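Local coordinates for PrimPol AEP domain (PP-N190) (Cyanophage S-2L, PDB 6ZP9), which probably synthesises primers and extends DNA as the archaeo-eukaryotic primase (AEP) domain of a phage primase-polymerase, at residues N67-V72 / S159-L164; I82-I88 / P132-W138. Where two conformers were deposited one is given. Numbering follows the deposited sequence.

Contact 1 (N67-V72 / S159-L164)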
loop_
_atom_site.group_PDB
_atom_site.type_symbol
_atom_site.label_atom_id
_atom_site.label_comp_id
_atom_site.label_asym_id
_atom_site.label_seq_id
_atom_site.Cartn_x
_atom_site.Cartn_y
_atom_site.Cartn_z
ATOM N N ASN A 67 -0.409 -6.555 -13.079
ATOM C CA ASN A 67 -0.818 -6.338 -11.698
ATOM C C ASN A 67 -0.888 -4.833 -11.419
ATOM O O ASN A 67 -0.271 -4.016 -12.109
ATOM C CB ASN A 67 0.142 -7.022 -10.722
ATOM C CG ASN A 67 -0.087 -8.531 -10.621
ATOM O OD1 ASN A 67 -1.220 -9.001 -10.552
ATOM N ND2 ASN A 67 1.000 -9.290 -10.578
ATOM N N SER A 68 -1.656 -4.471 -10.393
ATOM C CA SER A 68 -2.068 -3.093 -10.166
ATOM C C SER A 68 -1.526 -2.583 -8.840
ATOM O O SER A 68 -1.687 -3.244 -7.810
ATOM C CB SER A 68 -3.591 -2.978 -10.165
ATOM O OG SER A 68 -4.131 -3.361 -11.417
ATOM N N TYR A 69 -0.935 -1.388 -8.873
ATOM C CA TYR A 69 -0.305 -0.757 -7.720
ATOM C C TYR A 69 -0.583 0.740 -7.753
ATOM O O TYR A 69 -0.786 1.331 -8.821
ATOM C CB TYR A 69 1.219 -0.948 -7.717
ATOM C CG TYR A 69 1.681 -2.383 -7.753
ATOM C CD1 TYR A 69 1.723 -3.087 -8.954
ATOM C CD2 TYR A 69 2.077 -3.042 -6.589
ATOM C CE1 TYR A 69 2.146 -4.413 -9.002
ATOM C CE2 TYR A 69 2.501 -4.367 -6.622
ATOM C CZ TYR A 69 2.536 -5.049 -7.837
ATOM O OH TYR A 69 2.960 -6.364 -7.902
ATOM N N ILE A 70 -0.532 1.369 -6.577
ATOM C CA ILE A 70 -0.535 2.825 -6.500
ATOM C C ILE A 70 0.652 3.297 -5.676
ATOM O O ILE A 70 1.084 2.630 -4.735
ATOM C CB ILE A 70 -1.840 3.391 -5.899
ATOM C CG1 ILE A 70 -2.205 2.657 -4.596
ATOM C CG2 ILE A 70 -2.962 3.346 -6.945
ATOM C CD1 ILE A 70 -3.348 3.341 -3.828
ATOM N N VAL A 71 1.170 4.467 -6.031
ATOM C CA VAL A 71 2.111 5.153 -5.159
ATOM C C VAL A 71 1.344 5.662 -3.945
ATOM O O VAL A 71 0.382 6.430 -4.082
ATOM C CB VAL A 71 2.806 6.300 -5.903
ATOM C CG1 VAL A 71 3.842 6.965 -4.994
ATOM C CG2 VAL A 71 3.436 5.794 -7.180
ATOM N N VAL A 72 1.748 5.223 -2.752
ATOM C CA VAL A 72 1.035 5.637 -1.544
ATOM C C VAL A 72 1.306 7.110 -1.244
ATOM O O VAL A 72 0.377 7.893 -1.004
ATOM C CB VAL A 72 1.403 4.724 -0.357
ATOM C CG1 VAL A 72 0.734 5.206 0.930
ATOM C CG2 VAL A 72 1.010 3.266 -0.646
ATOM N N SER A 159 8.324 6.946 -2.450
ATOM C CA SER A 159 7.508 6.664 -3.626
ATOM C C SER A 159 7.156 5.184 -3.761
ATOM O O SER A 159 6.762 4.747 -4.852
ATOM C CB SER A 159 8.202 7.163 -4.894
ATOM O OG SER A 159 9.403 6.458 -5.139
ATOM N N ARG A 160 7.264 4.412 -2.681
ATOM C CA ARG A 160 6.938 2.991 -2.729
ATOM C C ARG A 160 5.506 2.779 -3.213
ATOM O O ARG A 160 4.580 3.458 -2.751
ATOM C CB ARG A 160 7.117 2.367 -1.344
ATOM C CG ARG A 160 6.665 0.910 -1.225
ATOM C CD ARG A 160 7.343 0.022 -2.245
ATOM N NE ARG A 160 8.770 0.322 -2.388
ATOM C CZ ARG A 160 9.652 -0.508 -2.936
ATOM N NH1 ARG A 160 10.928 -0.162 -3.030
ATOM N NH2 ARG A 160 9.252 -1.693 -3.382
ATOM N N VAL A 161 5.323 1.834 -4.175
ATOM C CA VAL A 161 3.990 1.463 -4.643
ATOM C C VAL A 161 3.502 0.264 -3.845
ATOM O O VAL A 161 4.295 -0.562 -3.385
ATOM C CB VAL A 161 3.961 1.166 -6.162
ATOM C CG1 VAL A 161 4.431 2.362 -6.961
ATOM C CG2 VAL A 161 4.790 -0.076 -6.502
ATOM N N MET A 162 2.190 0.142 -3.694
ATOM C CA MET A 162 1.566 -0.971 -2.994
ATOM C C MET A 162 0.388 -1.481 -3.808
ATOM O O MET A 162 -0.282 -0.712 -4.504
ATOM C CB MET A 162 1.144 -0.506 -1.591
ATOM C CG MET A 162 2.256 -0.150 -0.615
ATOM S SD MET A 162 3.218 -1.554 -0.081
ATOM C CE MET A 162 2.040 -2.057 1.128
ATOM N N ARG A 163 0.129 -2.784 -3.696
ATOM C CA ARG A 163 -0.977 -3.418 -4.410
ATOM C C ARG A 163 -2.274 -2.656 -4.190
ATOM O O ARG A 163 -2.609 -2.284 -3.061
ATOM C CB ARG A 163 -1.168 -4.812 -3.913
ATOM C CG ARG A 163 -0.203 -5.816 -4.489
ATOM C CD ARG A 163 -0.365 -6.091 -5.973
ATOM N NE ARG A 163 0.641 -7.029 -6.382
ATOM C CZ ARG A 163 0.409 -8.292 -6.616
ATOM N NH1 ARG A 163 1.392 -9.074 -6.917
ATOM N NH2 ARG A 163 -0.775 -8.743 -6.579
ATOM N N LEU A 164 -3.012 -2.412 -5.274
ATOM C CA LEU A 164 -4.255 -1.652 -5.249
ATOM C C LEU A 164 -5.449 -2.582 -5.004
ATOM O O LEU A 164 -5.590 -3.614 -5.673
ATOM C CB LEU A 164 -4.396 -0.896 -6.574
ATOM C CG LEU A 164 -5.675 -0.107 -6.816
ATOM C CD1 LEU A 164 -5.824 1.024 -5.789
ATOM C CD2 LEU A 164 -5.721 0.423 -8.259
#
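Tyr69 lays its side chain along strand 161-163: its CB packs on Val161 CB at 3.8 Å, and its OH accepts a weak hydrogen bond from Arg163 NE at 2.9 Å. Although the CA-to-CB bond of Arg163 points away, its chain folds back so that the guanidinium lies beside Tyr69 OH and one of its faces meets Asn67 ND2; His169 takes a further bond from NH2. The backbones pair antiparallel. Ile70 N to Met162 O and Met162 N to Ile70 O, both 2.9 Å, close the hydrogen-bonded pair, and Leu164 N to Ser68 O (3.0 Å) continues the ladder. Beyond the strand, Val72 N reaches Arg160 O in a weak bond of 3.3 Å. Val71 CG2 touches Val161 CG1 at 3.6 Å on one face; on that of Ile70 and Met162, Ile70 CG2 meets Leu164 CD1 at 3.9 Å. With strand 34-38 flanking 67-71 on its other side, this is edge-strand pairing in an antiparallel sheet, one of two in this AEP primase domain.

Contact 2 (I82-I88 / P132-W138); sequences ITSVNAI and PVDVPAW
A short antiparallel bridge, backed by the Trp138 indole, joins the first part of strand 85-90 and the chain before it to strand 132-133 and the start of helix 135-149. Val85 and Val133 form a hydrogen-bonded pair with CA atoms 5.3 Å apart and both side chains on one face: Val85 N donates to Val133 O (3.0 Å) and Val133 N to Val85 O (2.9 Å). Ser84 lies across from Asp134 and Asn86 from Pro132, CA atoms 4.6 Å apart in each. Val85 is extended (phi/psi -134/138), but the chain turns a corner at Asn86 (-95/-5), and Ala87 and Ile88 run on extended. Asp134 (-61/154) is the N-cap, and Trp138 N closes the first helical turn on Asp134 O at 2.9 Å. Trp138 (chi1 t, chi2 89°) points toward 82-88: its NE1 donates to Ala87 O at 2.7 Å, while Val85 CB sits 3.5 Å above the centroid of its five-membered ring, a CH-pi contact. Val135 CG2 packs on Ile82 CG2 at 4.0 Å. One water links Thr83 O (2.7 Å) to Val135 N (2.8 Å), another Thr83 O to Asp134 OD1 (both 2.8 Å). This is a two-residue bridge at a strand-to-helix connection, covered by the helix's first turn through Trp138. Strand 123-129 pairs with 85-90, while Ile88 packs against Leu141 and Leu145 of helix 135-149 and Met191 of helix 188-194.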
loop_
_atom_site.group_PDB
_atom_site.type_symbol
_atom_site.label_atom_id
_atom_site.label_comp_id
_atom_site.label_asym_id
_atom_site.label_seq_id
_atom_site.Cartn_x
_atom_site.Cartn_y
_atom_site.Cartn_z
ATOM N N ILE A 82 7.967 13.149 -4.068
ATOM C CA ILE A 82 7.021 12.944 -2.973
ATOM C C ILE A 82 7.196 14.061 -1.958
ATOM O O ILE A 82 8.309 14.303 -1.477
ATOM C CB ILE A 82 7.221 11.567 -2.317
ATOM C CG1 ILE A 82 7.000 10.446 -3.334
ATOM C CG2 ILE A 82 6.254 11.389 -1.152
ATOM C CD1 ILE A 82 5.603 10.433 -3.954
ATOM N N THR A 83 6.098 14.752 -1.633
ATOM C CA THR A 83 6.155 15.841 -0.668
ATOM C C THR A 83 5.521 15.494 0.670
ATOM O O THR A 83 5.771 16.197 1.654
ATOM C CB THR A 83 5.481 17.112 -1.223
ATOM O OG1 THR A 83 4.156 16.814 -1.683
ATOM C CG2 THR A 83 6.290 17.694 -2.390
ATOM N N SER A 84 4.723 14.434 0.732
ATOM C CA SER A 84 4.129 13.986 1.983
ATOM C C SER A 84 3.557 12.600 1.765
ATOM O O SER A 84 3.310 12.190 0.630
ATOM C CB SER A 84 3.041 14.937 2.470
ATOM O OG SER A 84 2.049 15.075 1.479
ATOM N N VAL A 85 3.385 11.874 2.868
ATOM C CA VAL A 85 2.813 10.533 2.876
ATOM C C VAL A 85 1.790 10.480 4.008
ATOM O O VAL A 85 2.034 11.016 5.096
ATOM C CB VAL A 85 3.894 9.436 3.041
ATOM C CG1 VAL A 85 3.324 8.064 2.712
ATOM C CG2 VAL A 85 5.106 9.707 2.149
ATOM N N ASN A 86 0.633 9.860 3.746
ATOM C CA ASN A 86 -0.477 9.881 4.694
ATOM C C ASN A 86 -0.535 8.671 5.621
ATOM O O ASN A 86 -1.391 8.642 6.513
ATOM C CB ASN A 86 -1.804 9.970 3.948
ATOM C CG ASN A 86 -1.985 11.289 3.267
ATOM O OD1 ASN A 86 -1.276 12.247 3.578
ATOM N ND2 ASN A 86 -2.936 11.360 2.336
ATOM N N ALA A 87 0.330 7.678 5.433
ATOM C CA ALA A 87 0.280 6.447 6.209
ATOM C C ALA A 87 1.673 5.837 6.259
ATOM O O ALA A 87 2.481 6.057 5.358
ATOM C CB ALA A 87 -0.701 5.444 5.584
ATOM N N ILE A 88 1.951 5.063 7.308
ATOM C CA ILE A 88 3.030 4.082 7.251
ATOM C C ILE A 88 2.386 2.722 7.004
ATOM O O ILE A 88 1.186 2.525 7.231
ATOM C CB ILE A 88 3.917 4.065 8.519
ATOM C CG1 ILE A 88 3.061 3.876 9.778
ATOM C CG2 ILE A 88 4.794 5.326 8.567
ATOM C CD1 ILE A 88 3.881 3.772 11.057
ATOM N N PRO A 132 -1.104 14.834 6.577
ATOM C CA PRO A 132 0.042 14.354 5.800
ATOM C C PRO A 132 1.333 14.565 6.571
ATOM O O PRO A 132 1.483 15.543 7.298
ATOM C CB PRO A 132 0.003 15.215 4.532
ATOM C CG PRO A 132 -1.398 15.751 4.463
ATOM C CD PRO A 132 -1.785 15.951 5.898
ATOM N N VAL A 133 2.268 13.637 6.401
ATOM C CA VAL A 133 3.546 13.645 7.109
ATOM C C VAL A 133 4.653 13.987 6.119
ATOM O O VAL A 133 4.732 13.390 5.041
ATOM C CB VAL A 133 3.800 12.286 7.789
ATOM C CG1 VAL A 133 5.138 12.252 8.523
ATOM C CG2 VAL A 133 2.659 11.982 8.762
ATOM N N ASP A 134 5.504 14.947 6.480
ATOM C CA ASP A 134 6.645 15.302 5.640
ATOM C C ASP A 134 7.567 14.102 5.463
ATOM O O ASP A 134 7.635 13.213 6.317
ATOM C CB ASP A 134 7.446 16.464 6.253
ATOM C CG ASP A 134 6.716 17.812 6.172
ATOM O OD1 ASP A 134 5.700 17.933 5.439
ATOM O OD2 ASP A 134 7.170 18.764 6.844
ATOM N N VAL A 135 8.312 14.102 4.350
ATOM C CA VAL A 135 9.118 12.931 3.994
ATOM C C VAL A 135 10.150 12.571 5.062
ATOM O O VAL A 135 10.256 11.383 5.408
ATOM C CB VAL A 135 9.734 13.119 2.598
ATOM C CG1 VAL A 135 10.772 12.046 2.317
ATOM C CG2 VAL A 135 8.630 13.066 1.552
ATOM N N PRO A 136 10.936 13.511 5.611
ATOM C CA PRO A 136 11.929 13.098 6.627
ATOM C C PRO A 136 11.313 12.405 7.838
ATOM O O PRO A 136 11.787 11.329 8.240
ATOM C CB PRO A 136 12.611 14.426 6.986
ATOM C CG PRO A 136 12.513 15.225 5.751
ATOM C CD PRO A 136 11.144 14.913 5.208
ATOM N N ALA A 137 10.252 12.983 8.419
ATOM C CA ALA A 137 9.554 12.343 9.532
ATOM C C ALA A 137 8.976 10.995 9.117
ATOM O O ALA A 137 9.124 9.995 9.831
ATOM C CB ALA A 137 8.446 13.254 10.052
ATOM N N TRP A 138 8.309 10.951 7.961
ATOM C CA TRP A 138 7.746 9.692 7.482
ATOM C C TRP A 138 8.826 8.631 7.332
ATOM O O TRP A 138 8.632 7.474 7.728
ATOM C CB TRP A 138 7.018 9.903 6.148
ATOM C CG TRP A 138 6.454 8.629 5.617
ATOM C CD1 TRP A 138 5.220 8.107 5.887
ATOM C CD2 TRP A 138 7.110 7.682 4.754
ATOM N NE1 TRP A 138 5.066 6.899 5.247
ATOM C CE2 TRP A 138 6.209 6.618 4.540
ATOM C CE3 TRP A 138 8.370 7.631 4.143
ATOM C CZ2 TRP A 138 6.525 5.515 3.743
ATOM C CZ3 TRP A 138 8.686 6.529 3.348
ATOM C CH2 TRP A 138 7.764 5.489 3.157
HETATM O O HOH W 1 8.222 16.335 2.672
HETATM O O HOH W 2 5.213 18.715 2.747
#

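Contact 1 lies close to the chain's centre and joins two neighbouring strands of one sheet; contact 2 is more peripheral and ties the start of an edge strand of the other sheet to short strand 132-133 and the first turn of a helix. Both use antiparallel backbone pairing and add valine packing; contact 1 also has a weak arginine-tyrosine hydrogen bond, contact 2 an indole-to-carbonyl bond and, at its exposed margin, waters. Contact 2 is nested in the loop closed by contact 1, and the two touch: Ile82 CG1 lies 3.8 Å from Ser159 CA, Ile82 CD1 4.0 Å from Val71 CG1, and Val72 CG1 4.2 Å from Val85 CG1. Through these loop and strand-end residues the contacts pack together.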